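Local coordinates for flavin prenyltransferase PAD1, mitochondrial (Aspergillus niger, PDB 6QLG), which probably makes the prenylated FMN cofactor of a ferulic acid decarboxylase by joining a dimethylallyl group to N5 and C6 of the flavin, at residues Asp118-Val123 with Arg154-Val159. Numbering follows the deposited sequence.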
ATOM      1  N   ASP B 118     -28.875 -10.099 -16.507  1.00 33.70           N
ATOM      2  CA  ASP B 118     -27.870 -11.112 -16.212  1.00 40.27           C
ATOM      3  C   ASP B 118     -26.441 -10.637 -16.426  1.00 42.07           C
ATOM      4  O   ASP B 118     -25.511 -11.317 -15.983  1.00 43.61           O
ATOM      5  CB  ASP B 118     -28.110 -12.366 -17.056  1.00 43.08           C
ATOM      6  CG  ASP B 118     -29.446 -13.007 -16.767  1.00 53.90           C
ATOM      7  OD1 ASP B 118     -30.129 -13.419 -17.724  1.00 53.26           O
ATOM      8  OD2 ASP B 118     -29.815 -13.092 -15.577  1.00 55.05           O
ATOM      9  N   GLY B 119     -26.238  -9.510 -17.088  1.00 28.55           N
ATOM     10  CA  GLY B 119     -24.893  -9.012 -17.275  1.00 28.99           C
ATOM     11  C   GLY B 119     -24.837  -7.928 -18.328  1.00 25.95           C
ATOM     12  O   GLY B 119     -25.845  -7.538 -18.920  1.00 30.61           O
ATOM     13  N   MET B 120     -23.615  -7.457 -18.552  1.00 24.90           N
ATOM     14  CA  MET B 120     -23.356  -6.345 -19.449  1.00 21.82           C
ATOM     15  C   MET B 120     -21.992  -6.550 -20.083  1.00 22.77           C
ATOM     16  O   MET B 120     -21.051  -6.984 -19.413  1.00 24.25           O
ATOM     17  CB  MET B 120     -23.407  -5.012 -18.694  1.00 23.37           C
ATOM     18  CG  MET B 120     -22.942  -3.802 -19.488  1.00 19.69           C
ATOM     19  SD  MET B 120     -23.162  -2.284 -18.537  1.00 21.90           S
ATOM     20  CE  MET B 120     -22.957  -1.044 -19.815  1.00 17.88           C
ATOM     21  N   ILE B 121     -21.890  -6.249 -21.375  1.00 21.68           N
ATOM     22  CA  ILE B 121     -20.617  -6.284 -22.080  1.00 19.94           C
ATOM     23  C   ILE B 121     -20.433  -4.962 -22.809  1.00 19.38           C
ATOM     24  O   ILE B 121     -21.327  -4.515 -23.539  1.00 21.14           O
ATOM     25  CB  ILE B 121     -20.520  -7.479 -23.053  1.00 17.98           C
ATOM     26  CG1 ILE B 121     -19.188  -7.447 -23.805  1.00 19.77           C
ATOM     27  CG2 ILE B 121     -21.712  -7.516 -24.010  1.00 20.37           C
ATOM     28  CD1 ILE B 121     -18.853  -8.739 -24.531  1.00 22.40           C
ATOM     29  N   VAL B 122     -19.290  -4.321 -22.585  1.00 18.55           N
ATOM     30  CA  VAL B 122     -18.908  -3.103 -23.287  1.00 17.27           C
ATOM     31  C   VAL B 122     -17.937  -3.513 -24.385  1.00 19.90           C
ATOM     32  O   VAL B 122     -16.801  -3.910 -24.105  1.00 19.17           O
ATOM     33  CB  VAL B 122     -18.289  -2.067 -22.339  1.00 20.77           C
ATOM     34  CG1 VAL B 122     -18.052  -0.753 -23.069  1.00 17.78           C
ATOM     35  CG2 VAL B 122     -19.188  -1.850 -21.126  1.00 14.32           C
ATOM     36  N   VAL B 123     -18.382  -3.433 -25.635  1.00 18.34           N
ATOM     37  CA  VAL B 123     -17.620  -3.989 -26.751  1.00 16.52           C
ATOM     38  C   VAL B 123     -17.813  -3.132 -27.999  1.00 22.06           C
ATOM     39  O   VAL B 123     -18.937  -3.018 -28.508  1.00 19.90           O
ATOM     40  CB  VAL B 123     -18.016  -5.454 -27.008  1.00 21.59           C
ATOM     41  CG1 VAL B 123     -19.540  -5.616 -27.031  1.00 18.37           C
ATOM     42  CG2 VAL B 123     -17.399  -5.955 -28.305  1.00 21.25           C
ATOM     43  N   ARG B 154     -23.290  -8.355 -10.774  1.00 25.79           N
ATOM     44  CA  ARG B 154     -23.585  -8.991 -12.050  1.00 26.16           C
ATOM     45  C   ARG B 154     -22.349  -8.971 -12.942  1.00 29.33           C
ATOM     46  O   ARG B 154     -21.469  -8.117 -12.798  1.00 27.61           O
ATOM     47  CB  ARG B 154     -24.755  -8.294 -12.750  1.00 26.45           C
ATOM     48  CG  ARG B 154     -26.067  -8.387 -11.981  1.00 32.63           C
ATOM     49  CD  ARG B 154     -27.142  -7.494 -12.578  1.00 36.89           C
ATOM     50  NE  ARG B 154     -28.262  -7.310 -11.658  1.00 37.28           N
ATOM     51  CZ  ARG B 154     -29.204  -6.382 -11.800  1.00 47.28           C
ATOM     52  NH1 ARG B 154     -29.167  -5.544 -12.828  1.00 46.87           N
ATOM     53  NH2 ARG B 154     -30.185  -6.290 -10.912  1.00 51.90           N
ATOM     54  N   ARG B 155     -22.289  -9.928 -13.866  1.00 22.68           N
ATOM     55  CA  ARG B 155     -21.121 -10.083 -14.723  1.00 28.43           C
ATOM     56  C   ARG B 155     -20.977  -8.885 -15.655  1.00 26.03           C
ATOM     57  O   ARG B 155     -21.919  -8.515 -16.363  1.00 26.62           O
ATOM     58  CB  ARG B 155     -21.231 -11.386 -15.520  1.00 31.59           C
ATOM     59  CG  ARG B 155     -20.164 -11.599 -16.594  1.00 31.57           C
ATOM     60  CD  ARG B 155     -18.745 -11.696 -16.033  1.00 30.46           C
ATOM     61  NE  ARG B 155     -18.636 -12.541 -14.846  1.00 41.15           N
ATOM     62  CZ  ARG B 155     -18.232 -13.809 -14.857  1.00 46.36           C
ATOM     63  NH1 ARG B 155     -17.903 -14.397 -16.000  1.00 47.81           N
ATOM     64  NH2 ARG B 155     -18.160 -14.493 -13.723  1.00 40.84           N
ATOM     65  N   LEU B 156     -19.797  -8.268 -15.643  1.00 23.93           N
ATOM     66  CA  LEU B 156     -19.496  -7.110 -16.477  1.00 21.88           C
ATOM     67  C   LEU B 156     -18.202  -7.381 -17.228  1.00 25.08           C
ATOM     68  O   LEU B 156     -17.150  -7.566 -16.607  1.00 23.39           O
ATOM     69  CB  LEU B 156     -19.373  -5.834 -15.637  1.00 18.85           C
ATOM     70  CG  LEU B 156     -18.859  -4.588 -16.367  1.00 18.76           C
ATOM     71  CD1 LEU B 156     -19.847  -4.134 -17.438  1.00 18.99           C
ATOM     72  CD2 LEU B 156     -18.573  -3.458 -15.388  1.00 14.27           C
ATOM     73  N   VAL B 157     -18.278  -7.399 -18.556  1.00 20.19           N
ATOM     74  CA  VAL B 157     -17.132  -7.682 -19.414  1.00 21.05           C
ATOM     75  C   VAL B 157     -16.786  -6.419 -20.189  1.00 22.70           C
ATOM     76  O   VAL B 157     -17.643  -5.846 -20.871  1.00 22.16           O
ATOM     77  CB  VAL B 157     -17.415  -8.854 -20.370  1.00 22.47           C
ATOM     78  CG1 VAL B 157     -16.238  -9.067 -21.311  1.00 20.98           C
ATOM     79  CG2 VAL B 157     -17.708 -10.124 -19.581  1.00 19.61           C
ATOM     80  N   LEU B 158     -15.532  -5.990 -20.085  1.00 23.52           N
ATOM     81  CA  LEU B 158     -15.035  -4.810 -20.784  1.00 20.20           C
ATOM     82  C   LEU B 158     -14.042  -5.266 -21.845  1.00 21.48           C
ATOM     83  O   LEU B 158     -12.933  -5.702 -21.517  1.00 19.78           O
ATOM     84  CB  LEU B 158     -14.380  -3.828 -19.814  1.00 18.56           C
ATOM     85  CG  LEU B 158     -15.163  -3.422 -18.566  1.00 19.03           C
ATOM     86  CD1 LEU B 158     -14.359  -2.427 -17.744  1.00 16.53           C
ATOM     87  CD2 LEU B 158     -16.509  -2.837 -18.944  1.00 16.97           C
ATOM     88  N   VAL B 159     -14.437  -5.166 -23.113  1.00 15.45           N
ATOM     89  CA  VAL B 159     -13.532  -5.466 -24.217  1.00 15.53           C
ATOM     90  C   VAL B 159     -12.645  -4.248 -24.444  1.00 20.97           C
ATOM     91  O   VAL B 159     -12.794  -3.526 -25.439  1.00 18.63           O
ATOM     92  CB  VAL B 159     -14.309  -5.865 -25.487  1.00 24.60           C
ATOM     93  CG1 VAL B 159     -13.358  -6.367 -26.569  1.00 17.84           C
ATOM     94  CG2 VAL B 159     -15.336  -6.940 -25.153  1.00 14.78           C
TER
HETATM   95  O   HOH W   1     -24.399 -12.093 -13.874  1.00 30.09           O
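Met120 and Leu156 stand side by side on one face of the sheet and point the same way. Leu156 CD1 does the touching, 3.7 Å from Met120 CG, and SD passes the same methyl. The Met120 chain is extended, with CG anti to the backbone N (chi1 171°), and runs on to Thr145 and Met149 of helix 141-151. Further along this face Val122 CG2 meets Leu158 CD2 at 3.6 Å, again flank to flank. Leu158 also packs on Leu130 and Ile133 of helix 127-135. Both helices lie in the connection between the two strands, as in the parallel beta-alpha-beta crossovers of this Rossmann-like flavoprotein fold. The strands are adjacent and parallel, at 6°. Four backbone hydrogen bonds zip them: Met120 N to Arg155 O, Val157 N to Met120 O, Val122 N to Val157 O (2.8 Å), and Val159 N to Val122 O. One water lies between Asp118 O and Arg155 N, accepting from that N at 3.0 Å. On the other face Ile121 CG1 lies beside Val157 CB at 4.1 Å. Ile121 CD1 reaches on to Val159 CG2, crossing that side chain at a slant. The same Val159 methyl sits 3.6 Å from Val123 CB. The strands lead toward the flavin site: Val122 packs on Thr48 and lies near Thr129, both lining the FMN pocket, and Arg161 of that pocket follows soon after Val159.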